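Local coordinates for protein Asp/Glu-specific dipeptidyl-peptidase (Flavobacterium psychrophilum, PDB 5JXF) that removes dipeptides from the N-terminus of oligopeptides, cutting strictly after an aspartate or glutamate, as a serine peptidase of family S46, at residues G94-N99 and K207-V212; F238-V243 and K717-E722; A106-S111 and Q333-Y338; Y705-V710 and M723-P728. All blocks are in the same frame, centred on the assembly; numbering follows the deposited sequence.

Interaction 1: residues G94-N99 and K207-V212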
# COMPACT_ATOMS: atom_id res chain seq x y z
N GLY A 94 -15.90 -39.10 1.91
CA GLY A 94 -15.13 -38.50 2.99
C GLY A 94 -14.11 -37.42 2.62
O GLY A 94 -13.34 -36.99 3.46
N LEU A 95 -14.10 -37.02 1.36
CA LEU A 95 -13.21 -35.94 0.91
C LEU A 95 -13.63 -34.68 1.60
O LEU A 95 -14.78 -34.26 1.47
CB LEU A 95 -13.28 -35.76 -0.61
CG LEU A 95 -12.27 -34.79 -1.22
CD1 LEU A 95 -10.88 -35.24 -0.83
CD2 LEU A 95 -12.41 -34.73 -2.74
N ILE A 96 -12.72 -34.10 2.38
CA ILE A 96 -12.98 -32.82 3.04
C ILE A 96 -12.02 -31.73 2.58
O ILE A 96 -10.85 -31.98 2.25
CB ILE A 96 -12.90 -32.88 4.59
CG1 ILE A 96 -11.50 -33.25 5.06
CG2 ILE A 96 -13.95 -33.85 5.18
CD1 ILE A 96 -11.40 -33.30 6.56
N LEU A 97 -12.54 -30.52 2.60
CA LEU A 97 -11.80 -29.37 2.12
C LEU A 97 -11.56 -28.43 3.29
O LEU A 97 -12.45 -28.22 4.11
CB LEU A 97 -12.58 -28.68 0.99
CG LEU A 97 -11.98 -27.37 0.46
CD1 LEU A 97 -10.71 -27.69 -0.33
CD2 LEU A 97 -13.00 -26.63 -0.41
N THR A 98 -10.35 -27.90 3.40
CA THR A 98 -10.06 -26.89 4.41
C THR A 98 -8.99 -25.90 3.87
O THR A 98 -8.71 -25.90 2.67
CB THR A 98 -9.61 -27.54 5.76
OG1 THR A 98 -9.60 -26.55 6.80
CG2 THR A 98 -8.22 -28.18 5.66
N ASN A 99 -8.43 -25.06 4.73
CA ASN A 99 -7.36 -24.11 4.30
C ASN A 99 -6.00 -24.76 4.20
O ASN A 99 -5.74 -25.76 4.87
CB ASN A 99 -7.20 -22.93 5.27
CG ASN A 99 -8.34 -21.95 5.21
OD1 ASN A 99 -8.55 -21.15 6.12
ND2 ASN A 99 -9.09 -22.00 4.12
N LYS A 207 -10.71 -40.22 13.88
CA LYS A 207 -9.33 -40.14 14.34
C LYS A 207 -8.34 -40.66 13.30
O LYS A 207 -7.14 -40.74 13.55
CB LYS A 207 -9.16 -40.91 15.66
CG LYS A 207 -9.84 -40.20 16.85
CD LYS A 207 -9.83 -41.06 18.13
CE LYS A 207 -11.13 -40.90 18.95
NZ LYS A 207 -12.31 -41.64 18.37
N ASP A 208 -8.87 -41.02 12.14
CA ASP A 208 -8.03 -41.47 11.04
C ASP A 208 -8.31 -40.56 9.83
O ASP A 208 -9.09 -40.93 8.95
CB ASP A 208 -8.30 -42.95 10.71
CG ASP A 208 -7.45 -43.47 9.56
OD1 ASP A 208 -6.59 -42.71 9.04
OD2 ASP A 208 -7.62 -44.64 9.18
N VAL A 209 -7.66 -39.39 9.82
CA VAL A 209 -7.80 -38.39 8.76
C VAL A 209 -6.49 -38.22 7.99
O VAL A 209 -5.48 -37.78 8.54
CB VAL A 209 -8.25 -37.04 9.35
CG1 VAL A 209 -8.33 -35.94 8.26
CG2 VAL A 209 -9.59 -37.22 10.08
N ARG A 210 -6.51 -38.57 6.71
CA ARG A 210 -5.29 -38.63 5.90
C ARG A 210 -5.20 -37.47 4.90
O ARG A 210 -6.22 -37.01 4.40
CB ARG A 210 -5.21 -39.96 5.15
CG ARG A 210 -5.39 -41.16 6.07
CD ARG A 210 -5.40 -42.47 5.32
NE ARG A 210 -5.81 -43.53 6.23
CZ ARG A 210 -6.02 -44.79 5.88
NH1 ARG A 210 -5.86 -45.17 4.63
NH2 ARG A 210 -6.40 -45.68 6.79
N LEU A 211 -3.98 -37.01 4.63
CA LEU A 211 -3.72 -35.93 3.67
C LEU A 211 -3.93 -36.38 2.24
O LEU A 211 -3.34 -37.38 1.81
CB LEU A 211 -2.30 -35.38 3.84
CG LEU A 211 -1.85 -34.30 2.84
CD1 LEU A 211 -2.78 -33.08 2.85
CD2 LEU A 211 -0.41 -33.88 3.11
N VAL A 212 -4.75 -35.64 1.50
CA VAL A 212 -5.09 -36.00 0.12
C VAL A 212 -4.45 -35.06 -0.91
O VAL A 212 -3.93 -35.51 -1.93
CB VAL A 212 -6.62 -36.00 -0.09
CG1 VAL A 212 -6.99 -36.10 -1.57
CG2 VAL A 212 -7.26 -37.15 0.73
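L95 against V212 and I96 against V209 are purely aliphatic pairs, so the one flat group to consider, the R210 guanidinium, lies beside them: a cation-pi contact joins it to Y244, and D208 OD1 sits at its edge, in plane. The setting is the curled antiparallel sheet that makes the first beta-barrel of a chymotrypsin-like fold. Strands 95-98 and 197-214 both pair with strand 239-245, and their side chains meet past this middle strand. With CG of L95 anti to the backbone N (chi1 -172°), its CD1 reaches V212 CG1 at 4.1 Å, the two side chains crossing nearly at right angles. A looser pair forms where I96 CD1 comes to 4.4 Å from V209 CG1; F241 of the middle strand touches both residues. All four are buried, and this is hydrophobic packing whose touching side chains lie away from the annotated sites. R210 grips D208 side-on, one nitrogen to each carboxylate oxygen, which fixes how both groups are turned. The bond from R210 NE to D208 OD1 is nearly straight, at 168°. D208 OD2 has a second donor in N258 ND2, and offers its syn lone pair to R210 NH2 at 2.9 Å.

Interaction 2: residues F238-V243 and K717-E722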
# COMPACT_ATOMS: atom_id res chain seq x y z
N PHE A 238 -5.89 -23.45 0.37
CA PHE A 238 -6.65 -24.68 0.62
C PHE A 238 -5.80 -25.94 0.74
O PHE A 238 -4.65 -25.98 0.30
CB PHE A 238 -7.71 -24.87 -0.48
CG PHE A 238 -7.18 -25.50 -1.74
CD1 PHE A 238 -6.59 -24.72 -2.73
CD2 PHE A 238 -7.29 -26.87 -1.94
CE1 PHE A 238 -6.11 -25.30 -3.90
CE2 PHE A 238 -6.82 -27.46 -3.08
CZ PHE A 238 -6.23 -26.67 -4.08
N SER A 239 -6.38 -26.98 1.34
CA SER A 239 -5.79 -28.32 1.30
C SER A 239 -6.91 -29.34 1.47
O SER A 239 -8.01 -29.00 1.88
CB SER A 239 -4.72 -28.49 2.38
OG SER A 239 -5.25 -28.26 3.67
N MET A 240 -6.64 -30.59 1.10
CA MET A 240 -7.68 -31.61 1.09
C MET A 240 -7.27 -32.81 1.92
O MET A 240 -6.14 -33.27 1.87
CB MET A 240 -8.00 -32.05 -0.33
CG MET A 240 -8.68 -30.96 -1.15
SD MET A 240 -9.24 -31.50 -2.76
CE MET A 240 -10.18 -30.08 -3.32
N PHE A 241 -8.24 -33.31 2.68
CA PHE A 241 -8.02 -34.47 3.53
C PHE A 241 -9.14 -35.47 3.25
O PHE A 241 -10.10 -35.12 2.56
CB PHE A 241 -8.01 -34.05 5.00
CG PHE A 241 -6.76 -33.30 5.40
CD1 PHE A 241 -6.62 -31.95 5.10
CD2 PHE A 241 -5.72 -33.94 6.06
CE1 PHE A 241 -5.48 -31.27 5.47
CE2 PHE A 241 -4.59 -33.26 6.44
CZ PHE A 241 -4.46 -31.93 6.14
N ARG A 242 -9.02 -36.70 3.76
CA ARG A 242 -10.11 -37.66 3.62
C ARG A 242 -10.39 -38.35 4.95
O ARG A 242 -9.47 -38.84 5.59
CB ARG A 242 -9.82 -38.71 2.54
CG ARG A 242 -11.01 -39.65 2.32
CD ARG A 242 -10.69 -40.82 1.43
NE ARG A 242 -10.03 -40.38 0.21
CZ ARG A 242 -10.66 -39.87 -0.83
NH1 ARG A 242 -11.98 -39.71 -0.79
NH2 ARG A 242 -9.98 -39.49 -1.91
N VAL A 243 -11.64 -38.34 5.38
CA VAL A 243 -12.00 -38.92 6.66
C VAL A 243 -12.16 -40.43 6.45
O VAL A 243 -12.77 -40.87 5.49
CB VAL A 243 -13.29 -38.31 7.23
CG1 VAL A 243 -13.65 -38.95 8.60
CG2 VAL A 243 -13.18 -36.81 7.35
N LYS A 717 -7.51 -34.46 -11.41
CA LYS A 717 -8.91 -34.54 -11.86
C LYS A 717 -9.72 -35.64 -11.14
O LYS A 717 -10.93 -35.50 -10.97
CB LYS A 717 -8.95 -34.79 -13.37
CG LYS A 717 -10.30 -34.47 -14.03
CD LYS A 717 -10.28 -33.08 -14.67
CE LYS A 717 -11.61 -32.71 -15.31
NZ LYS A 717 -12.13 -31.40 -14.81
N HIS A 718 -9.05 -36.71 -10.72
CA HIS A 718 -9.75 -37.83 -10.09
C HIS A 718 -10.44 -37.39 -8.79
O HIS A 718 -11.51 -37.89 -8.46
CB HIS A 718 -8.80 -39.00 -9.81
CG HIS A 718 -7.70 -38.67 -8.85
ND1 HIS A 718 -6.65 -37.83 -9.18
CD2 HIS A 718 -7.49 -39.06 -7.57
CE1 HIS A 718 -5.84 -37.72 -8.14
NE2 HIS A 718 -6.32 -38.45 -7.15
N LEU A 719 -9.85 -36.43 -8.08
CA LEU A 719 -10.50 -35.92 -6.88
C LEU A 719 -11.74 -35.13 -7.25
O LEU A 719 -12.72 -35.11 -6.50
CB LEU A 719 -9.54 -35.05 -6.07
CG LEU A 719 -8.26 -35.77 -5.69
CD1 LEU A 719 -7.31 -34.79 -5.00
CD2 LEU A 719 -8.56 -36.98 -4.79
N ILE A 720 -11.73 -34.51 -8.43
CA ILE A 720 -12.89 -33.75 -8.87
C ILE A 720 -14.04 -34.67 -9.26
O ILE A 720 -15.20 -34.38 -8.99
CB ILE A 720 -12.54 -32.85 -10.06
CG1 ILE A 720 -11.44 -31.87 -9.66
CG2 ILE A 720 -13.78 -32.12 -10.57
CD1 ILE A 720 -11.29 -30.72 -10.59
N ASN A 721 -13.71 -35.79 -9.90
CA ASN A 721 -14.73 -36.75 -10.34
C ASN A 721 -15.57 -37.23 -9.16
O ASN A 721 -16.71 -37.66 -9.33
CB ASN A 721 -14.07 -37.94 -11.05
CG ASN A 721 -13.45 -37.55 -12.39
OD1 ASN A 721 -13.89 -36.60 -13.04
ND2 ASN A 721 -12.43 -38.29 -12.82
N GLU A 722 -14.98 -37.11 -7.97
CA GLU A 722 -15.60 -37.49 -6.70
C GLU A 722 -16.66 -36.47 -6.29
O GLU A 722 -17.55 -36.79 -5.51
CB GLU A 722 -14.51 -37.58 -5.63
CG GLU A 722 -14.69 -38.59 -4.57
CD GLU A 722 -13.52 -38.58 -3.60
OE1 GLU A 722 -12.36 -38.64 -4.06
OE2 GLU A 722 -13.76 -38.48 -2.38
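R242 and E722 reach for each other from opposite directions and form a salt bridge, with the arginine buried. NH1 of R242 gives E722 OE2 a hydrogen bond of 2.7 Å at 155°; OE2 lies in the guanidinium plane and is met on its syn side, 29° out of the carboxylate plane. The second bond, R242 NH2 to E722 OE1, is weak at 3.3 Å. R242 NH1 also bonds K93 O, and NE pairs with E130 OE2, so each guanidinium nitrogen has a partner; on the other side, E722 OE2 takes S91 OG as well. The arginine chain leaves the backbone extended and then bends at chi3 (-49°), which turns the charged end to its acceptors. Strand 239-245 belongs to the first barrel of this chymotrypsin-like peptidase, and the short, weakly bonded helix 717-721 lies against it, near the C-terminus of the chain. A leucine in place of R242 would probably leave the carboxylates of E722 and E130 without their shared positive mate. L719 supplies the apolar part: its CD2 lies at the guanidinium edge, 4.1 Å from R242 NH2, while CD1 meets M240 SD at 4.4 Å. H718, on the same short helix, bonds A124 O through NE2.

Interaction 3: residues A106-S111 and Q333-Y338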
# COMPACT_ATOMS: atom_id res chain seq x y z
N ALA A 106 0.24 -30.39 9.37
CA ALA A 106 0.31 -31.73 8.78
C ALA A 106 1.27 -31.78 7.58
O ALA A 106 2.04 -32.73 7.42
CB ALA A 106 -1.07 -32.19 8.37
N ILE A 107 1.22 -30.78 6.71
CA ILE A 107 2.15 -30.75 5.58
C ILE A 107 3.61 -30.63 6.05
O ILE A 107 4.47 -31.39 5.58
CB ILE A 107 1.81 -29.60 4.62
CG1 ILE A 107 0.46 -29.86 3.97
CG2 ILE A 107 2.87 -29.48 3.55
CD1 ILE A 107 -0.28 -28.62 3.62
N GLN A 108 3.87 -29.70 6.96
CA GLN A 108 5.23 -29.49 7.48
C GLN A 108 5.70 -30.75 8.15
O GLN A 108 6.88 -31.11 8.06
CB GLN A 108 5.29 -28.33 8.49
CG GLN A 108 6.70 -28.03 9.03
CD GLN A 108 7.04 -28.76 10.34
OE1 GLN A 108 6.17 -29.35 11.00
NE2 GLN A 108 8.32 -28.72 10.73
N ASN A 109 4.78 -31.40 8.84
CA ASN A 109 5.11 -32.62 9.54
C ASN A 109 5.53 -33.73 8.57
O ASN A 109 6.43 -34.50 8.92
CB ASN A 109 3.96 -33.10 10.43
CG ASN A 109 4.36 -34.26 11.33
OD1 ASN A 109 5.43 -34.24 11.96
ND2 ASN A 109 3.51 -35.28 11.40
N HIS A 110 4.96 -33.84 7.36
CA HIS A 110 5.59 -34.88 6.52
C HIS A 110 6.55 -34.28 5.50
O HIS A 110 6.86 -34.92 4.50
CB HIS A 110 4.63 -35.81 5.76
CG HIS A 110 3.44 -36.29 6.55
ND1 HIS A 110 2.94 -37.57 6.39
CD2 HIS A 110 2.54 -35.63 7.28
CE1 HIS A 110 1.86 -37.70 7.13
NE2 HIS A 110 1.55 -36.52 7.63
N SER A 111 7.02 -33.05 5.70
CA SER A 111 8.00 -32.52 4.75
C SER A 111 9.41 -32.76 5.26
O SER A 111 9.64 -32.94 6.46
CB SER A 111 7.75 -31.04 4.51
OG SER A 111 6.49 -30.86 3.88
N GLN A 333 11.87 -26.63 9.37
CA GLN A 333 11.78 -26.72 10.82
C GLN A 333 10.82 -25.70 11.42
O GLN A 333 10.06 -26.02 12.35
CB GLN A 333 13.15 -26.54 11.46
CG GLN A 333 14.03 -27.77 11.44
CD GLN A 333 15.28 -27.57 12.27
OE1 GLN A 333 15.90 -26.51 12.24
NE2 GLN A 333 15.64 -28.61 13.03
N TYR A 334 10.86 -24.48 10.90
CA TYR A 334 10.21 -23.37 11.59
C TYR A 334 8.94 -22.87 10.91
O TYR A 334 8.25 -22.01 11.46
CB TYR A 334 11.20 -22.20 11.76
CG TYR A 334 12.05 -22.37 12.99
CD1 TYR A 334 13.20 -23.16 12.97
CD2 TYR A 334 11.70 -21.76 14.18
CE1 TYR A 334 13.98 -23.33 14.10
CE2 TYR A 334 12.48 -21.92 15.32
CZ TYR A 334 13.61 -22.70 15.28
OH TYR A 334 14.37 -22.86 16.41
N ALA A 335 8.63 -23.43 9.74
CA ALA A 335 7.52 -22.96 8.92
C ALA A 335 6.24 -22.79 9.72
O ALA A 335 5.67 -21.70 9.79
CB ALA A 335 7.28 -23.91 7.75
N SER A 336 5.82 -23.88 10.35
CA SER A 336 4.57 -23.89 11.08
C SER A 336 4.66 -23.03 12.33
O SER A 336 3.76 -22.25 12.62
CB SER A 336 4.18 -25.32 11.47
OG SER A 336 2.93 -25.34 12.11
N LYS A 337 5.76 -23.17 13.06
CA LYS A 337 5.94 -22.40 14.28
C LYS A 337 6.02 -20.90 14.00
O LYS A 337 5.51 -20.10 14.77
CB LYS A 337 7.18 -22.87 15.05
CG LYS A 337 7.12 -24.33 15.49
CD LYS A 337 8.32 -24.69 16.35
CE LYS A 337 9.63 -24.50 15.60
NZ LYS A 337 10.82 -24.98 16.37
N TYR A 338 6.66 -20.52 12.89
CA TYR A 338 6.75 -19.10 12.51
C TYR A 338 5.38 -18.52 12.13
O TYR A 338 4.98 -17.47 12.63
CB TYR A 338 7.74 -18.90 11.36
CG TYR A 338 7.92 -17.46 10.93
CD1 TYR A 338 7.05 -16.87 10.01
CD2 TYR A 338 8.95 -16.68 11.43
CE1 TYR A 338 7.21 -15.56 9.61
CE2 TYR A 338 9.12 -15.35 11.03
CZ TYR A 338 8.24 -14.80 10.13
OH TYR A 338 8.40 -13.50 9.73
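The helix that carries the probable charge-relay histidine, 100-109, leans here on the long helix 328-357, with Q108 set against Q333, A335 and S336. Q108 does all the touching from its segment: CB faces S336 CB at 4.4 Å, and CG faces A335 CB at the same separation. Its chain then bends sharply at chi2 (-93°), swinging the amide along the neighbouring helix. There NE2 comes to 3.6 Å from Q333 O, a near approach and not a bond; its real acceptor is I332 O, with a weak second one in D457 OD1. Helix 328-357 is kinked at this point, the N atoms of S336 and K337 lacking bonds to the preceding turn, and the kink is consistent with I332 O being available to an outside amide. As in other S46 peptidases, the contact joins a chymotrypsin-like catalytic part to a helical region that borders the substrate cleft. S336 lies about 8 Å from H101 and about 9 Å from the bound arginine, side chain to side chain or ligand, and A339 and N343, further along its helix, line the arginine pocket. S336 OG bonds D105 OD1, a second polar tie between the helices. Past the end of helix 100-109, S111 OG turns back to I107 O at 2.7 Å, standing well above the carbonyl plane, and also bonds L118 N.

Interaction 4: residues Y705-V710 and M723-P728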
# COMPACT_ATOMS: atom_id res chain seq x y z
N TYR A 705 -11.28 -21.33 -8.39
CA TYR A 705 -9.81 -21.36 -8.29
C TYR A 705 -9.29 -22.62 -7.60
O TYR A 705 -8.26 -23.17 -8.01
CB TYR A 705 -9.31 -20.12 -7.54
CG TYR A 705 -7.80 -19.94 -7.60
CD1 TYR A 705 -7.14 -19.94 -8.82
CD2 TYR A 705 -7.06 -19.74 -6.45
CE1 TYR A 705 -5.77 -19.78 -8.89
CE2 TYR A 705 -5.70 -19.58 -6.51
CZ TYR A 705 -5.06 -19.59 -7.73
OH TYR A 705 -3.71 -19.44 -7.78
N VAL A 706 -9.99 -23.06 -6.54
CA VAL A 706 -9.63 -24.32 -5.90
C VAL A 706 -9.62 -25.46 -6.92
O VAL A 706 -8.62 -26.17 -7.07
CB VAL A 706 -10.61 -24.67 -4.76
CG1 VAL A 706 -10.28 -26.05 -4.18
CG2 VAL A 706 -10.55 -23.59 -3.69
N LEU A 707 -10.72 -25.61 -7.64
CA LEU A 707 -10.83 -26.72 -8.59
C LEU A 707 -9.81 -26.57 -9.73
O LEU A 707 -9.17 -27.55 -10.13
CB LEU A 707 -12.25 -26.81 -9.15
CG LEU A 707 -13.41 -27.00 -8.16
CD1 LEU A 707 -14.73 -26.95 -8.90
CD2 LEU A 707 -13.28 -28.32 -7.38
N PHE A 708 -9.64 -25.35 -10.23
CA PHE A 708 -8.58 -25.05 -11.20
C PHE A 708 -7.21 -25.55 -10.71
O PHE A 708 -6.46 -26.16 -11.47
CB PHE A 708 -8.51 -23.55 -11.48
CG PHE A 708 -7.37 -23.14 -12.37
CD1 PHE A 708 -7.49 -23.22 -13.76
CD2 PHE A 708 -6.18 -22.69 -11.83
CE1 PHE A 708 -6.44 -22.84 -14.59
CE2 PHE A 708 -5.13 -22.30 -12.66
CZ PHE A 708 -5.25 -22.39 -14.04
N ILE A 709 -6.89 -25.30 -9.45
CA ILE A 709 -5.58 -25.68 -8.96
C ILE A 709 -5.49 -27.22 -8.84
O ILE A 709 -4.51 -27.82 -9.26
CB ILE A 709 -5.28 -25.01 -7.63
CG1 ILE A 709 -5.09 -23.51 -7.84
CG2 ILE A 709 -4.04 -25.62 -7.00
CD1 ILE A 709 -3.79 -23.17 -8.56
N VAL A 710 -6.53 -27.84 -8.29
CA VAL A 710 -6.60 -29.29 -8.22
C VAL A 710 -6.44 -29.93 -9.60
O VAL A 710 -5.73 -30.93 -9.80
CB VAL A 710 -7.95 -29.75 -7.60
CG1 VAL A 710 -8.06 -31.26 -7.67
CG2 VAL A 710 -8.08 -29.22 -6.18
N MET A 723 -16.56 -35.25 -6.78
CA MET A 723 -17.47 -34.20 -6.31
C MET A 723 -18.74 -34.14 -7.15
O MET A 723 -18.83 -34.75 -8.20
CB MET A 723 -16.78 -32.85 -6.30
CG MET A 723 -15.44 -32.82 -5.57
SD MET A 723 -14.58 -31.28 -5.93
CE MET A 723 -12.88 -31.78 -5.69
N LYS A 724 -19.73 -33.41 -6.67
CA LYS A 724 -20.89 -33.12 -7.49
C LYS A 724 -20.84 -31.65 -7.93
O LYS A 724 -21.15 -30.75 -7.16
CB LYS A 724 -22.18 -33.42 -6.73
CG LYS A 724 -23.44 -33.02 -7.49
CD LYS A 724 -24.68 -33.41 -6.71
CE LYS A 724 -25.95 -33.16 -7.49
NZ LYS A 724 -27.13 -33.63 -6.72
N LEU A 725 -20.40 -31.42 -9.16
CA LEU A 725 -20.30 -30.07 -9.73
C LEU A 725 -21.66 -29.63 -10.23
O LEU A 725 -22.31 -30.37 -10.95
CB LEU A 725 -19.28 -30.07 -10.86
CG LEU A 725 -17.90 -30.59 -10.45
CD1 LEU A 725 -16.92 -30.48 -11.60
CD2 LEU A 725 -17.37 -29.84 -9.22
N VAL A 726 -22.12 -28.46 -9.81
CA VAL A 726 -23.47 -28.02 -10.19
C VAL A 726 -23.49 -26.60 -10.77
O VAL A 726 -22.54 -25.83 -10.59
CB VAL A 726 -24.43 -28.07 -8.99
CG1 VAL A 726 -24.70 -29.52 -8.58
CG2 VAL A 726 -23.88 -27.27 -7.81
N HIS A 727 -24.60 -26.26 -11.43
CA HIS A 727 -24.79 -24.96 -12.07
C HIS A 727 -26.06 -24.24 -11.61
O HIS A 727 -27.02 -24.15 -12.36
CB HIS A 727 -24.86 -25.11 -13.58
CG HIS A 727 -23.63 -25.69 -14.19
ND1 HIS A 727 -22.55 -24.91 -14.57
CD2 HIS A 727 -23.31 -26.96 -14.54
CE1 HIS A 727 -21.62 -25.68 -15.09
NE2 HIS A 727 -22.05 -26.93 -15.09
N PRO A 728 -26.06 -23.71 -10.38
CA PRO A 728 -27.25 -23.07 -9.79
C PRO A 728 -27.71 -21.79 -10.46
O PRO A 728 -28.83 -21.35 -10.21
CB PRO A 728 -26.79 -22.77 -8.36
CG PRO A 728 -25.33 -22.65 -8.45
CD PRO A 728 -24.91 -23.66 -9.47
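L707, M723 and L725 each carry CG anti to the carbonyl carbon and beside the backbone N (chi1 -58°, -52° and -55°), and with that shared setting the end of L707 faces both M723 and L725. L707 stands on helix 703-713, which follows the second beta-barrel of the chymotrypsin-like fold; the other two belong to the tail that returns past it after the short helix 717-721. The two methyls of L707 divide its contacts. L707 CD2 lies 3.5 Å from M723 SD and 3.9 Å from its CE, while L707 CD1 meets L725 CD2 at 3.9 Å. In both pairs the side chains slide past one another in opposite directions, so the contact runs along their flanks. M723 is extended beyond CG, which carries its sulfur and methyl in alongside the helix, where M240 of strand 239-245 also touches it. One turn further on, V710 directs its CB toward the tail and loses a little surface to it without close contact. V269 touches both L707 and L725, and its strand, 269-270, pairs in parallel with 725-726; backbone bonds from K724 and V726 to V269 fix the tail beside the helix. This is hydrophobic packing away from the annotated sites, fastening the C-terminal tail to helix 703-713. The helix itself is regular here, V710 N bonding V706 O at 2.9 Å, and the backbone of V710 is bonded in turn to A716 at the start of the return.

How the interactions relate
Interactions 1 and 2 lie 8 Å apart, centre to centre, and share one sheet of the first barrel, strand 239-245 of interaction 2 running between the two strands of interaction 1: V212 N probably bonds M240 O at 2.8 Å. Interaction 4 follows about 11 Å from interaction 2, where M240 CE touches V710 CG2 at 3.7 Å. Interaction 1 is packing within the barrel; 2 and 4 fasten the C-terminal segments onto it. Interaction 3 is 28 Å from interaction 4 and does not touch it, but packs against interactions 1 and 2; helix 100-109 directly follows strand 95-98 and carries H101 in its first turn. Interactions 1 and 3 alternate along the chain, as do 2 and 4, weaving distant sequence into one catalytic body.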